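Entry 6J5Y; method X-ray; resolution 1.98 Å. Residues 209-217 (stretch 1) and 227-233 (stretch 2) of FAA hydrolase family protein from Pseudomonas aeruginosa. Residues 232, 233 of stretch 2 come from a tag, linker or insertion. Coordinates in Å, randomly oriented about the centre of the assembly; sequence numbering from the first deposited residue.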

ATOM      1  N   ALA A 209     -10.831  -8.928   9.025  1.00 21.66           N
ATOM      2  CA  ALA A 209     -11.620  -7.832   9.596  1.00 23.22           C
ATOM      3  C   ALA A 209     -10.901  -7.298  10.834  1.00 24.32           C
ATOM      4  O   ALA A 209     -10.097  -7.987  11.485  1.00 24.85           O
ATOM      5  CB  ALA A 209     -13.034  -8.270   9.905  1.00 24.60           C
ATOM      6  N   VAL A 210     -11.167  -6.051  11.113  1.00 22.28           N
ATOM      7  CA  VAL A 210     -10.645  -5.367  12.310  1.00 26.08           C
ATOM      8  C   VAL A 210     -11.861  -4.617  12.858  1.00 25.67           C
ATOM      9  O   VAL A 210     -12.715  -4.239  12.027  1.00 24.74           O
ATOM     10  CB  VAL A 210      -9.426  -4.537  11.862  1.00 28.22           C
ATOM     11  CG1 VAL A 210      -9.776  -3.153  11.363  1.00 29.54           C
ATOM     12  CG2 VAL A 210      -8.342  -4.492  12.909  1.00 32.06           C
ATOM     13  N   GLU A 211     -12.005  -4.530  14.181  1.00 24.65           N
ATOM     14  CA  GLU A 211     -13.166  -3.875  14.828  1.00 27.86           C
ATOM     15  C   GLU A 211     -12.668  -2.673  15.632  1.00 24.81           C
ATOM     16  O   GLU A 211     -11.440  -2.571  15.891  1.00 23.43           O
ATOM     17  CB  GLU A 211     -13.955  -4.895  15.652  1.00 30.98           C
ATOM     18  CG  GLU A 211     -13.231  -5.449  16.869  1.00 37.26           C
ATOM     19  CD  GLU A 211     -14.113  -6.349  17.732  1.00 40.74           C
ATOM     20  OE1 GLU A 211     -13.578  -7.088  18.570  1.00 41.48           O
ATOM     21  OE2 GLU A 211     -15.340  -6.290  17.571  1.00 49.76           O
ATOM     22  N   ARG A 212     -13.561  -1.756  15.965  1.00 25.26           N
ATOM     23  CA  ARG A 212     -13.179  -0.537  16.724  1.00 29.82           C
ATOM     24  C   ARG A 212     -12.501  -0.957  18.028  1.00 28.19           C
ATOM     25  O   ARG A 212     -13.008  -1.887  18.704  1.00 24.20           O
ATOM     26  CB  ARG A 212     -14.374   0.369  17.028  1.00 33.90           C
ATOM     27  CG  ARG A 212     -15.258   0.660  15.824  1.00 38.54           C
ATOM     28  CD  ARG A 212     -16.621   0.029  15.985  1.00 45.38           C
ATOM     29  NE  ARG A 212     -17.625   1.031  16.281  1.00 49.18           N
ATOM     30  CZ  ARG A 212     -18.815   0.788  16.821  1.00 50.06           C
ATOM     31  NH1 ARG A 212     -19.175  -0.441  17.160  1.00 48.22           N
ATOM     32  NH2 ARG A 212     -19.647   1.793  17.020  1.00 51.89           N
ATOM     33  N   GLY A 213     -11.435  -0.249  18.397  1.00 27.78           N
ATOM     34  CA  GLY A 213     -10.701  -0.492  19.650  1.00 28.14           C
ATOM     35  C   GLY A 213      -9.503  -1.388  19.449  1.00 26.37           C
ATOM     36  O   GLY A 213      -8.605  -1.298  20.280  1.00 29.44           O
ATOM     37  N   GLU A 214      -9.458  -2.188  18.376  1.00 26.19           N
ATOM     38  CA  GLU A 214      -8.305  -3.064  18.041  1.00 26.19           C
ATOM     39  C   GLU A 214      -7.135  -2.239  17.500  1.00 26.80           C
ATOM     40  O   GLU A 214      -7.366  -1.263  16.746  1.00 24.93           O
ATOM     41  CB  GLU A 214      -8.644  -4.107  16.973  1.00 25.90           C
ATOM     42  CG  GLU A 214      -9.661  -5.122  17.436  1.00 26.56           C
ATOM     43  CD  GLU A 214      -9.763  -6.344  16.539  1.00 30.04           C
ATOM     44  OE1 GLU A 214     -10.113  -6.185  15.359  1.00 26.63           O
ATOM     45  OE2 GLU A 214      -9.489  -7.460  17.038  1.00 32.93           O
ATOM     46  N   ARG A 215      -5.927  -2.715  17.788  1.00 29.12           N
ATOM     47  CA  ARG A 215      -4.636  -2.087  17.432  1.00 32.39           C
ATOM     48  C   ARG A 215      -3.939  -3.002  16.428  1.00 30.33           C
ATOM     49  O   ARG A 215      -3.939  -4.225  16.655  1.00 31.76           O
ATOM     50  CB  ARG A 215      -3.786  -1.922  18.695  1.00 39.00           C
ATOM     51  CG  ARG A 215      -3.153  -0.550  18.882  1.00 46.92           C
ATOM     52  CD  ARG A 215      -2.789  -0.334  20.342  1.00 53.88           C
ATOM     53  NE  ARG A 215      -1.430  -0.738  20.686  1.00 59.17           N
ATOM     54  CZ  ARG A 215      -1.047  -1.207  21.870  1.00 61.94           C
ATOM     55  NH1 ARG A 215       0.221  -1.517  22.078  1.00 64.68           N
ATOM     56  NH2 ARG A 215      -1.926  -1.396  22.840  1.00 65.83           N
ATOM     57  N   MET A 216      -3.344  -2.427  15.388  1.00 29.56           N
ATOM     58  CA  MET A 216      -2.574  -3.146  14.343  1.00 30.00           C
ATOM     59  C   MET A 216      -1.120  -2.691  14.450  1.00 29.48           C
ATOM     60  O   MET A 216      -0.917  -1.489  14.719  1.00 25.38           O
ATOM     61  CB  MET A 216      -3.081  -2.802  12.940  1.00 32.67           C
ATOM     62  CG  MET A 216      -4.415  -3.430  12.578  1.00 36.92           C
ATOM     63  SD  MET A 216      -5.132  -2.661  11.087  1.00 39.35           S
ATOM     64  CE  MET A 216      -5.752  -1.116  11.748  1.00 37.78           C
ATOM     65  N   LEU A 217      -0.159  -3.595  14.218  1.00 26.55           N
ATOM     66  CA  LEU A 217       1.266  -3.212  14.037  1.00 25.80           C
ATOM     67  C   LEU A 217       1.829  -3.979  12.837  1.00 25.36           C
ATOM     68  O   LEU A 217       1.918  -5.204  12.883  1.00 23.44           O
ATOM     69  CB  LEU A 217       2.038  -3.493  15.324  1.00 29.08           C
ATOM     70  CG  LEU A 217       3.448  -2.907  15.400  1.00 30.02           C
ATOM     71  CD1 LEU A 217       3.409  -1.391  15.486  1.00 29.12           C
ATOM     72  CD2 LEU A 217       4.202  -3.503  16.581  1.00 33.70           C
ATOM     73  N   SER A 227       2.013   1.615  13.306  1.00 21.13           N
ATOM     74  CA  SER A 227       1.007   1.413  14.384  1.00 20.56           C
ATOM     75  C   SER A 227      -0.298   2.170  14.084  1.00 22.32           C
ATOM     76  O   SER A 227      -0.294   3.415  13.973  1.00 19.10           O
ATOM     77  CB  SER A 227       1.584   1.803  15.722  1.00 21.68           C
ATOM     78  OG  SER A 227       0.634   1.654  16.763  1.00 22.29           O
ATOM     79  N   VAL A 228      -1.413   1.444  14.024  1.00 20.61           N
ATOM     80  CA  VAL A 228      -2.749   2.034  13.731  1.00 23.84           C
ATOM     81  C   VAL A 228      -3.741   1.425  14.716  1.00 25.73           C
ATOM     82  O   VAL A 228      -3.736   0.198  14.835  1.00 30.15           O
ATOM     83  CB  VAL A 228      -3.195   1.762  12.280  1.00 23.24           C
ATOM     84  CG1 VAL A 228      -4.592   2.316  12.017  1.00 24.81           C
ATOM     85  CG2 VAL A 228      -2.192   2.309  11.270  1.00 21.89           C
ATOM     86  N   ARG A 229      -4.545   2.246  15.375  1.00 25.01           N
ATOM     87  CA  ARG A 229      -5.689   1.796  16.198  1.00 29.44           C
ATOM     88  C   ARG A 229      -6.970   2.275  15.522  1.00 29.80           C
ATOM     89  O   ARG A 229      -7.055   3.463  15.157  1.00 29.03           O
ATOM     90  CB  ARG A 229      -5.618   2.325  17.635  1.00 33.67           C
ATOM     91  CG  ARG A 229      -6.784   1.896  18.523  1.00 37.35           C
ATOM     92  CD  ARG A 229      -6.644   2.287  19.993  1.00 40.67           C
ATOM     93  NE  ARG A 229      -5.638   3.331  20.147  1.00 49.45           N
ATOM     94  CZ  ARG A 229      -5.319   3.969  21.269  1.00 54.72           C
ATOM     95  NH1 ARG A 229      -4.365   4.885  21.230  1.00 55.58           N
ATOM     96  NH2 ARG A 229      -5.940   3.711  22.408  1.00 56.88           N
ATOM     97  N   VAL A 230      -7.927   1.359  15.401  1.00 28.12           N
ATOM     98  CA  VAL A 230      -9.279   1.620  14.851  1.00 28.31           C
ATOM     99  C   VAL A 230     -10.151   2.212  15.963  1.00 27.78           C
ATOM    100  O   VAL A 230     -10.257   1.561  17.008  1.00 29.58           O
ATOM    101  CB  VAL A 230      -9.860   0.322  14.266  1.00 28.92           C
ATOM    102  CG1 VAL A 230     -11.224   0.539  13.622  1.00 28.85           C
ATOM    103  CG2 VAL A 230      -8.886  -0.283  13.274  1.00 30.19           C
ATOM    104  N   VAL A 231     -10.762   3.383  15.728  1.00 27.70           N
ATOM    105  CA  VAL A 231     -11.639   4.105  16.702  1.00 26.76           C
ATOM    106  C   VAL A 231     -13.050   4.213  16.108  1.00 27.39           C
ATOM    107  O   VAL A 231     -13.298   3.591  15.058  1.00 27.99           O
ATOM    108  CB  VAL A 231     -11.042   5.475  17.105  1.00 25.64           C
ATOM    109  CG1 VAL A 231      -9.643   5.315  17.703  1.00 26.29           C
ATOM    110  CG2 VAL A 231     -11.007   6.463  15.951  1.00 28.24           C
ATOM    111  N   LEU A 232     -13.953   4.938  16.774  1.00 28.10           N
ATOM    112  CA  LEU A 232     -15.387   5.078  16.391  1.00 30.38           C
ATOM    113  C   LEU A 232     -15.525   5.751  15.024  1.00 31.75           C
ATOM    114  O   LEU A 232     -14.652   6.534  14.662  1.00 31.61           O
ATOM    115  CB  LEU A 232     -16.100   5.924  17.440  1.00 33.01           C
ATOM    116  CG  LEU A 232     -16.295   5.264  18.794  1.00 34.43           C
ATOM    117  CD1 LEU A 232     -17.080   6.174  19.719  1.00 37.26           C
ATOM    118  CD2 LEU A 232     -17.001   3.931  18.632  1.00 37.04           C
ATOM    119  N   GLU A 233     -16.644   5.542  14.337  1.00 34.76           N
ATOM    120  CA  GLU A 233     -16.979   6.357  13.134  1.00 39.05           C
ATOM    121  C   GLU A 233     -17.477   7.726  13.604  1.00 35.62           C
ATOM    122  O   GLU A 233     -17.028   8.675  12.961  1.00 39.81           O
ATOM    123  CB  GLU A 233     -17.963   5.672  12.186  1.00 42.54           C
ATOM    124  CG  GLU A 233     -18.990   4.785  12.850  1.00 50.10           C
ATOM    125  CD  GLU A 233     -19.614   3.819  11.861  1.00 55.06           C
ATOM    126  OE1 GLU A 233     -20.350   4.279  10.966  1.00 57.41           O
ATOM    127  OE2 GLU A 233     -19.319   2.617  11.959  1.00 63.66           O
TER

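Residues 215-217 and 227-231 are neighbouring antiparallel strands whose axes run at 160° and approach to 4.6 Å. Met216 and Val228 form the hydrogen-bonded pair of the ladder: Met216 N donates to Val228 O at 2.7 Å, and Val228 N returns a bond to Met216 O at 3.1 Å. Arg215 with Arg229 and Leu217 with Ser227 flank it as non-hydrogen-bonded pairs. At these narrower sites CA-H groups face carbonyl oxygens, as in Ser227 CA to Met216 O and Arg229 CA to Glu214 O, both 3.5 Å.

Beyond the strand, the type II turn from Glu211 to Glu214 stays bonded to the second stretch. Val230 N donates to Glu214 O at 3.0 Å, and Gly213 N donates to Val230 O at 2.6 Å, so Val230 uses both its backbone polar groups on the turn. Gly213 sits at phi/psi 96/-21, where a CB would be jammed against the carbonyl oxygen of Arg212; the backbone angles by themselves call for glycine. The turn is closed by a bond from Glu214 N to Glu211 O at 3.2 Å. The Glu214 side chain adds a second tie: chi1 m and chi2 t, with chi3 at -62°, fold the carboxylate back along its own stretch, and OE1 accepts from Glu211 N at 2.8 Å. This brace lies within the first stretch, and the Glu214 side chain comes no nearer to the second than 5.3 Å, from its CB to Val230 CB and CG2 alike.

Met216 and Val228 project from the same face of the sheet. With chi1 m, chi2 t and chi3 m, the methionine bends so that its end comes nearer the other strand than its CA-to-CB bond would suggest. The final m turn at the thioether places CE 3.6 Å from Val228 CG1 and also 3.6 Å from Val230 CG2, so one methyl touches both valines. Val228 and Val230 are both t. Val230 points toward the first stretch, and its CG2 also meets Val210 CG1 at 3.6 Å, Val210 being in the p rotamer. These contacts are apolar and largely buried, joining Val210, Val230, Met216 and Val228 through methyl groups.

The face bearing Arg215, Arg229, Leu217 and Ser227 is more open. The two arginines meet through their aliphatic parts, Arg215 CG to Arg229 CB at 4.0 Å, a contact that needs no pairing of like charges. Arg229 is extended through chi1 and chi2, both t, and its NH1 is hydrogen-bonded elsewhere in the structure. Leu217, with chi1 t and chi2 p, brings CD1 to 3.7 Å from Ser227 CB, whereas Ser227 OG bonds elsewhere.

At the far end, Arg212 has chi1 m, but chi2 and chi3 lie between wells at 113° and 106°. Its chain runs past the end of the strand: CG lies 3.6 Å from Val231 O, and NH2 lies 3.8 Å from CD2 of the tag residue Leu232, an oblique contact with the guanidinium.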